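Side-chain contacts in extracellular solute-binding protein, family 1 (PDB 6FTH), which probably captures human milk oligosaccharides outside the cell as the solute-binding component of an ABC transporter: residues Glu430-Lys433 with Pro434-Glu437; Gly305-Lys308 with Asp309-Ile312; Ser142-Gly145 with Lys146-Gly150. All coordinates share one frame; numbering follows the deposited sequence.

How the contacts relate
From the N terminus, contact 3 comes first and closes a tight turn between strand 140-143 and strand 154-158. Contact 2 then closes short 3-10 turns between helix 300-304 and strand 311-313, and contact 1 joins helix 423-432 to helix 436-439. The three follow in series, with no nesting or crossing. Contacts 1 and 3 touch where Asn432 ND2 packs at 3.5 Å from Gly150 CA, and Tyr148 of contact 3 lies against helix 423-432, which runs into contact 1. The centres of contacts 1 and 2 are about 17 Å apart, but Tyr435 and Pro434 pack on Pro313, next in chain to contact 2. Strand 311-313 pairs in turn with strand 154-158.

Contact 1 (Glu430-Lys433 with Pro434-Glu437); sequences EANK and PYEE
The backbone N-H of Tyr435 reaches back to Asn432 O over 3.1 Å at an N-H...O angle of 155°, closing a tight turn between helix 423-432 and helix 436-439. The next link, from Glu436 N to Lys433 O, is weak at 3.4 Å, and a water bound to Lys433 O also accepts from Glu437 N, carrying the turn into the second helix. The CD of Pro434 packs 3.4 Å from Ala431 O. The same oxygen lies in the plane of the Tyr435 ring, at its edge, 3.3 Å from CE2. Tyr435 reaches it because its CG stands anti to its own carbonyl carbon (chi1 -61°), which swings the ring back along the preceding turn. The ring also stacks with Trp329, while its hydroxyl bonds to Met155 N on strand 154-158. The Asn432 amide is engaged outside the turn, OD1 with His154 NE2 and ND2 with Thr151 O. On the exposed flank the extended Lys433 chain leads NZ to Glu430 OE2, 2.7 Å away, in a salt bridge on the syn side of the carboxylate, 26° out of its plane. Pro434 has no N-H to offer and Tyr435 N is taken by Asn432 O, so buried Ala431 O is left with no hydrogen-bond partner in the model; the in-plane C-H edge of Tyr435 probably offers it mild electrostatic compensation.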
loop_
_atom_site.group_PDB
_atom_site.type_symbol
_atom_site.label_atom_id
_atom_site.label_comp_id
_atom_site.label_asym_id
_atom_site.label_seq_id
_atom_site.Cartn_x
_atom_site.Cartn_y
_atom_site.Cartn_z
ATOM N N GLU A 430 7.639 -12.804 6.423
ATOM C CA GLU A 430 7.766 -13.158 7.829
ATOM C C GLU A 430 6.846 -12.303 8.693
ATOM O O GLU A 430 6.187 -12.815 9.611
ATOM C CB GLU A 430 9.224 -13.000 8.267
ATOM C CG GLU A 430 10.108 -14.089 7.723
ATOM C CD GLU A 430 9.746 -15.452 8.271
ATOM O OE1 GLU A 430 9.544 -15.568 9.501
ATOM O OE2 GLU A 430 9.649 -16.406 7.470
ATOM N N ALA A 431 6.782 -11.008 8.411
ATOM C CA ALA A 431 5.915 -10.125 9.181
ATOM C C ALA A 431 4.446 -10.492 9.031
ATOM O O ALA A 431 3.647 -10.161 9.913
ATOM C CB ALA A 431 6.112 -8.674 8.761
ATOM N N ASN A 432 4.073 -11.146 7.937
ATOM C CA ASN A 432 2.663 -11.494 7.739
ATOM C C ASN A 432 2.269 -12.824 8.363
ATOM O O ASN A 432 1.070 -13.077 8.523
ATOM C CB ASN A 432 2.315 -11.437 6.250
ATOM C CG ASN A 432 2.040 -10.011 5.811
ATOM O OD1 ASN A 432 1.552 -9.200 6.610
ATOM N ND2 ASN A 432 2.373 -9.672 4.558
ATOM N N LYS A 433 3.215 -13.671 8.749
ATOM C CA LYS A 433 2.839 -14.967 9.303
ATOM C C LYS A 433 1.932 -14.852 10.520
ATOM O O LYS A 433 0.974 -15.642 10.614
ATOM C CB LYS A 433 4.088 -15.813 9.595
ATOM C CG LYS A 433 4.747 -16.328 8.343
ATOM C CD LYS A 433 6.050 -17.047 8.675
ATOM C CE LYS A 433 6.746 -17.573 7.420
ATOM N NZ LYS A 433 7.921 -18.434 7.769
ATOM N N PRO A 434 2.155 -13.936 11.467
ATOM C CA PRO A 434 1.300 -13.900 12.663
ATOM C C PRO A 434 -0.137 -13.461 12.383
ATOM O O PRO A 434 -0.968 -13.573 13.293
ATOM C CB PRO A 434 2.020 -12.900 13.589
ATOM C CG PRO A 434 3.432 -12.910 13.134
ATOM C CD PRO A 434 3.331 -13.070 11.631
ATOM N N TYR A 435 -0.438 -12.939 11.187
ATOM C CA TYR A 435 -1.763 -12.423 10.854
ATOM C C TYR A 435 -2.611 -13.389 10.044
ATOM O O TYR A 435 -3.766 -13.067 9.751
ATOM C CB TYR A 435 -1.634 -11.087 10.109
ATOM C CG TYR A 435 -0.946 -10.094 10.983
ATOM C CD1 TYR A 435 -1.608 -9.478 12.035
ATOM C CD2 TYR A 435 0.392 -9.822 10.799
ATOM C CE1 TYR A 435 -0.949 -8.615 12.886
ATOM C CE2 TYR A 435 1.052 -8.951 11.638
ATOM C CZ TYR A 435 0.383 -8.338 12.664
ATOM O OH TYR A 435 1.034 -7.474 13.527
ATOM N N GLU A 436 -2.102 -14.580 9.712
ATOM C CA GLU A 436 -2.918 -15.531 8.962
ATOM C C GLU A 436 -4.168 -15.930 9.729
ATOM O O GLU A 436 -5.249 -16.038 9.142
ATOM C CB GLU A 436 -2.109 -16.769 8.574
ATOM C CG GLU A 436 -1.400 -16.597 7.268
ATOM C CD GLU A 436 -1.022 -17.922 6.596
ATOM O OE1 GLU A 436 0.142 -18.336 6.742
ATOM O OE2 GLU A 436 -1.890 -18.523 5.912
ATOM N N GLU A 437 -4.058 -16.111 11.038
ATOM C CA GLU A 437 -5.228 -16.462 11.824
ATOM C C GLU A 437 -6.267 -15.348 11.799
ATOM O O GLU A 437 -7.438 -15.596 11.490
ATOM C CB GLU A 437 -4.831 -16.837 13.253
ATOM C CG GLU A 437 -6.018 -17.138 14.146
ATOM C CD GLU A 437 -6.803 -18.361 13.740
ATOM O OE1 GLU A 437 -6.196 -19.344 13.275
ATOM O OE2 GLU A 437 -8.040 -18.361 13.913
HETATM O O HOH W 1 -1.289 -16.657 12.120
#

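Contact 2 (Gly305-Lys308 with Asp309-Ile312)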
loop_
_atom_site.group_PDB
_atom_site.type_symbol
_atom_site.label_atom_id
_atom_site.label_comp_id
_atom_site.label_asym_id
_atom_site.label_seq_id
_atom_site.Cartn_x
_atom_site.Cartn_y
_atom_site.Cartn_z
ATOM N N GLY A 305 15.476 -1.224 12.204
ATOM C CA GLY A 305 16.883 -1.340 11.849
ATOM C C GLY A 305 17.609 -2.348 12.718
ATOM O O GLY A 305 17.143 -3.468 12.947
ATOM N N THR A 306 18.784 -1.952 13.226
ATOM C CA THR A 306 19.574 -2.897 14.008
ATOM C C THR A 306 18.921 -3.280 15.329
ATOM O O THR A 306 19.397 -4.210 15.983
ATOM C CB THR A 306 20.979 -2.345 14.250
ATOM O OG1 THR A 306 20.893 -1.019 14.782
ATOM C CG2 THR A 306 21.759 -2.269 12.927
ATOM N N LEU A 307 17.837 -2.618 15.727
ATOM C CA LEU A 307 17.084 -3.021 16.909
ATOM C C LEU A 307 16.029 -4.077 16.607
ATOM O O LEU A 307 15.300 -4.485 17.517
ATOM C CB LEU A 307 16.410 -1.798 17.538
ATOM C CG LEU A 307 17.339 -0.732 18.142
ATOM C CD1 LEU A 307 16.573 0.554 18.440
ATOM C CD2 LEU A 307 18.014 -1.247 19.397
ATOM N N LYS A 308 15.969 -4.565 15.364
ATOM C CA LYS A 308 14.831 -5.379 14.940
ATOM C C LYS A 308 14.705 -6.690 15.696
ATOM O O LYS A 308 13.592 -7.220 15.818
ATOM C CB LYS A 308 14.896 -5.659 13.437
ATOM C CG LYS A 308 16.065 -6.474 12.977
ATOM C CD LYS A 308 16.108 -6.468 11.444
ATOM C CE LYS A 308 17.272 -7.301 10.892
ATOM N NZ LYS A 308 17.291 -7.268 9.380
ATOM N N ASP A 309 15.809 -7.275 16.177
ATOM C CA ASP A 309 15.627 -8.581 16.801
ATOM C C ASP A 309 14.918 -8.497 18.156
ATOM O O ASP A 309 14.575 -9.538 18.710
ATOM C CB ASP A 309 16.928 -9.394 16.912
ATOM C CG ASP A 309 17.547 -9.749 15.543
ATOM O OD1 ASP A 309 16.817 -10.096 14.577
ATOM O OD2 ASP A 309 18.790 -9.696 15.447
ATOM N N GLN A 310 14.640 -7.292 18.667
ATOM C CA GLN A 310 13.828 -7.145 19.875
ATOM C C GLN A 310 12.331 -7.157 19.581
ATOM O O GLN A 310 11.544 -7.218 20.528
ATOM C CB GLN A 310 14.146 -5.838 20.615
ATOM C CG GLN A 310 15.618 -5.660 20.990
ATOM C CD GLN A 310 15.888 -4.438 21.866
ATOM O OE1 GLN A 310 15.042 -4.008 22.663
ATOM N NE2 GLN A 310 17.087 -3.873 21.726
ATOM N N TYR A 311 11.927 -7.101 18.312
ATOM C CA TYR A 311 10.540 -6.808 17.958
ATOM C C TYR A 311 9.909 -7.963 17.205
ATOM O O TYR A 311 10.553 -8.602 16.358
ATOM C CB TYR A 311 10.430 -5.522 17.131
ATOM C CG TYR A 311 10.741 -4.290 17.932
ATOM C CD1 TYR A 311 12.055 -3.866 18.106
ATOM C CD2 TYR A 311 9.736 -3.567 18.545
ATOM C CE1 TYR A 311 12.345 -2.733 18.845
ATOM C CE2 TYR A 311 10.009 -2.421 19.274
ATOM C CZ TYR A 311 11.328 -2.019 19.444
ATOM O OH TYR A 311 11.621 -0.895 20.197
ATOM N N ILE A 312 8.628 -8.201 17.501
ATOM C CA ILE A 312 7.837 -9.184 16.772
ATOM C C ILE A 312 6.533 -8.558 16.297
ATOM O O ILE A 312 6.023 -7.598 16.911
ATOM C CB ILE A 312 7.537 -10.428 17.620
ATOM C CG1 ILE A 312 6.626 -10.080 18.807
ATOM C CG2 ILE A 312 8.859 -11.054 18.099
ATOM C CD1 ILE A 312 6.163 -11.277 19.631
#
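The edge of the Tyr311 ring is turned to Leu307 O, which lies in the ring plane 3.4 Å from CD1, while the ring also stacks with Phe304 of the preceding helix 300-304. At the same edge CE1 makes a looser apolar contact with Leu307 CB. The Gln310 amide presents NE2 to Leu307 CD2 at 3.6 Å, the two side chains running alongside each other in the same direction; its OE1 accepts from Asn158. Two successive 3-10 turns hold these groups in place: Gln310 N donates to Leu307 O over 3.1 Å, and Tyr311 N to Lys308 O over 3.0 Å. Both donors sit above the plane of the carbonyl they meet. Lys308 CG is wedged between its own backbone N and carbonyl carbon (chi1 64°), bringing it 3.3 Å from Asp309 N. Although Lys308 and Asp309 run side by side, NZ of Lys308 stays 5.9 Å from Asp309 OD1 and forms its salt bridge with Asp301 instead. The turns deliver the chain into strand 311-313, where Ile312 pairs with Ile157 and the Tyr311 hydroxyl bonds to Thr292 O. Leu307 O thus meets one N-H and an aromatic C-H edge, so that the electropositive rim of the tyrosine probably complements the backbone bond and favours this setting of the ring.

Contact 3 (Ser142-Gly145 with Lys146-Gly150); sequences SSRG and KSYSG
Arg144 lies flat on Tyr148, guanidinium and ring planes 5° apart and their centres 4.3 Å from each other. The aliphatic part lies on the ring too: Arg144 CD sits over its middle, 3.4 Å from the Tyr148 centroid, in a CH-pi contact. A chi1 of 51° sets Arg144 CG over the CD2 side of the ring, and the chain then runs extended across it at about a right angle to the Tyr148 side chain. A water links Arg144 NH1 to Tyr148 OH, 2.9 Å from each, and the hydroxyl also bonds to Asp422 OD2. The turn beneath is closed by Tyr148 N donating to Gly145 O over 2.9 Å; at the positive phi of Gly145, a CB would jam against Arg144 O. In this family's two-lobed fold, the turn follows strand 140-143, paired with strand 336-337, and leads to strand 154-158 in another sheet, consistent with a crossing between lobes. A leucine in place of Tyr148 would probably leave the guanidinium without its flat platform and Asp422 without its hydroxyl partner. Farther out, Ala334 O accepts from Arg144 NE, Phe370 packs on both side chains, and Asp424 and Leu428 of helix 423-432 lie against Tyr148.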
loop_
_atom_site.group_PDB
_atom_site.type_symbol
_atom_site.label_atom_id
_atom_site.label_comp_id
_atom_site.label_asym_id
_atom_site.label_seq_id
_atom_site.Cartn_x
_atom_site.Cartn_y
_atom_site.Cartn_z
ATOM N N SER A 142 0.811 -4.410 -12.380
ATOM C CA SER A 142 2.009 -5.205 -12.123
ATOM C C SER A 142 1.772 -6.114 -10.923
ATOM O O SER A 142 0.860 -5.881 -10.122
ATOM C CB SER A 142 3.206 -4.301 -11.787
ATOM O OG SER A 142 2.898 -3.467 -10.662
ATOM N N SER A 143 2.623 -7.145 -10.798
ATOM C CA SER A 143 2.675 -7.991 -9.607
ATOM C C SER A 143 4.120 -8.238 -9.221
ATOM O O SER A 143 4.886 -8.779 -10.022
ATOM C CB SER A 143 1.998 -9.344 -9.852
ATOM O OG SER A 143 2.439 -10.307 -8.904
ATOM N N ARG A 144 4.488 -7.883 -7.992
ATOM C CA ARG A 144 5.803 -8.224 -7.464
ATOM C C ARG A 144 5.835 -9.587 -6.792
ATOM O O ARG A 144 6.846 -9.947 -6.172
ATOM C CB ARG A 144 6.370 -7.130 -6.540
ATOM C CG ARG A 144 5.470 -6.651 -5.426
ATOM C CD ARG A 144 6.233 -5.715 -4.470
ATOM N NE ARG A 144 5.313 -4.981 -3.619
ATOM C CZ ARG A 144 5.678 -4.035 -2.766
ATOM N NH1 ARG A 144 6.961 -3.749 -2.599
ATOM N NH2 ARG A 144 4.755 -3.377 -2.071
ATOM N N GLY A 145 4.757 -10.357 -6.902
ATOM C CA GLY A 145 4.835 -11.775 -6.617
ATOM C C GLY A 145 4.295 -12.164 -5.259
ATOM O O GLY A 145 3.957 -11.340 -4.410
ATOM N N LYS A 146 4.293 -13.479 -5.058
ATOM C CA LYS A 146 3.555 -14.072 -3.941
ATOM C C LYS A 146 4.134 -13.740 -2.565
ATOM O O LYS A 146 3.427 -13.874 -1.568
ATOM C CB LYS A 146 3.438 -15.573 -4.144
ATOM C CG LYS A 146 4.771 -16.326 -4.126
ATOM C CD LYS A 146 4.593 -17.823 -4.426
ATOM C CE LYS A 146 5.875 -18.616 -4.326
ATOM N NZ LYS A 146 6.860 -18.347 -5.382
ATOM N N SER A 147 5.391 -13.319 -2.453
ATOM C CA SER A 147 5.841 -12.892 -1.131
ATOM C C SER A 147 5.152 -11.636 -0.652
ATOM O O SER A 147 5.245 -11.313 0.541
ATOM C CB SER A 147 7.353 -12.660 -1.096
ATOM O OG SER A 147 8.035 -13.906 -1.088
ATOM N N TYR A 148 4.491 -10.904 -1.552
ATOM C CA TYR A 148 3.841 -9.638 -1.257
ATOM C C TYR A 148 2.318 -9.731 -1.271
ATOM O O TYR A 148 1.640 -8.698 -1.274
ATOM C CB TYR A 148 4.336 -8.569 -2.227
ATOM C CG TYR A 148 5.826 -8.331 -2.212
ATOM C CD1 TYR A 148 6.376 -7.372 -1.377
ATOM C CD2 TYR A 148 6.665 -9.017 -3.084
ATOM C CE1 TYR A 148 7.739 -7.105 -1.384
ATOM C CE2 TYR A 148 8.009 -8.774 -3.096
ATOM C CZ TYR A 148 8.539 -7.806 -2.234
ATOM O OH TYR A 148 9.882 -7.514 -2.230
ATOM N N SER A 149 1.766 -10.941 -1.253
ATOM C CA SER A 149 0.323 -11.082 -1.313
ATOM C C SER A 149 -0.382 -10.688 -0.026
ATOM O O SER A 149 -1.598 -10.446 -0.072
ATOM C CB SER A 149 -0.070 -12.509 -1.659
ATOM O OG SER A 149 0.444 -13.424 -0.713
ATOM N N GLY A 150 0.329 -10.631 1.105
ATOM C CA GLY A 150 -0.246 -10.201 2.369
ATOM C C GLY A 150 -0.304 -8.695 2.489
ATOM O O GLY A 150 0.051 -7.958 1.570
HETATM O O HOH W 2 7.557 -12.115 -4.443
HETATM O O HOH W 3 9.603 -4.823 -3.168
#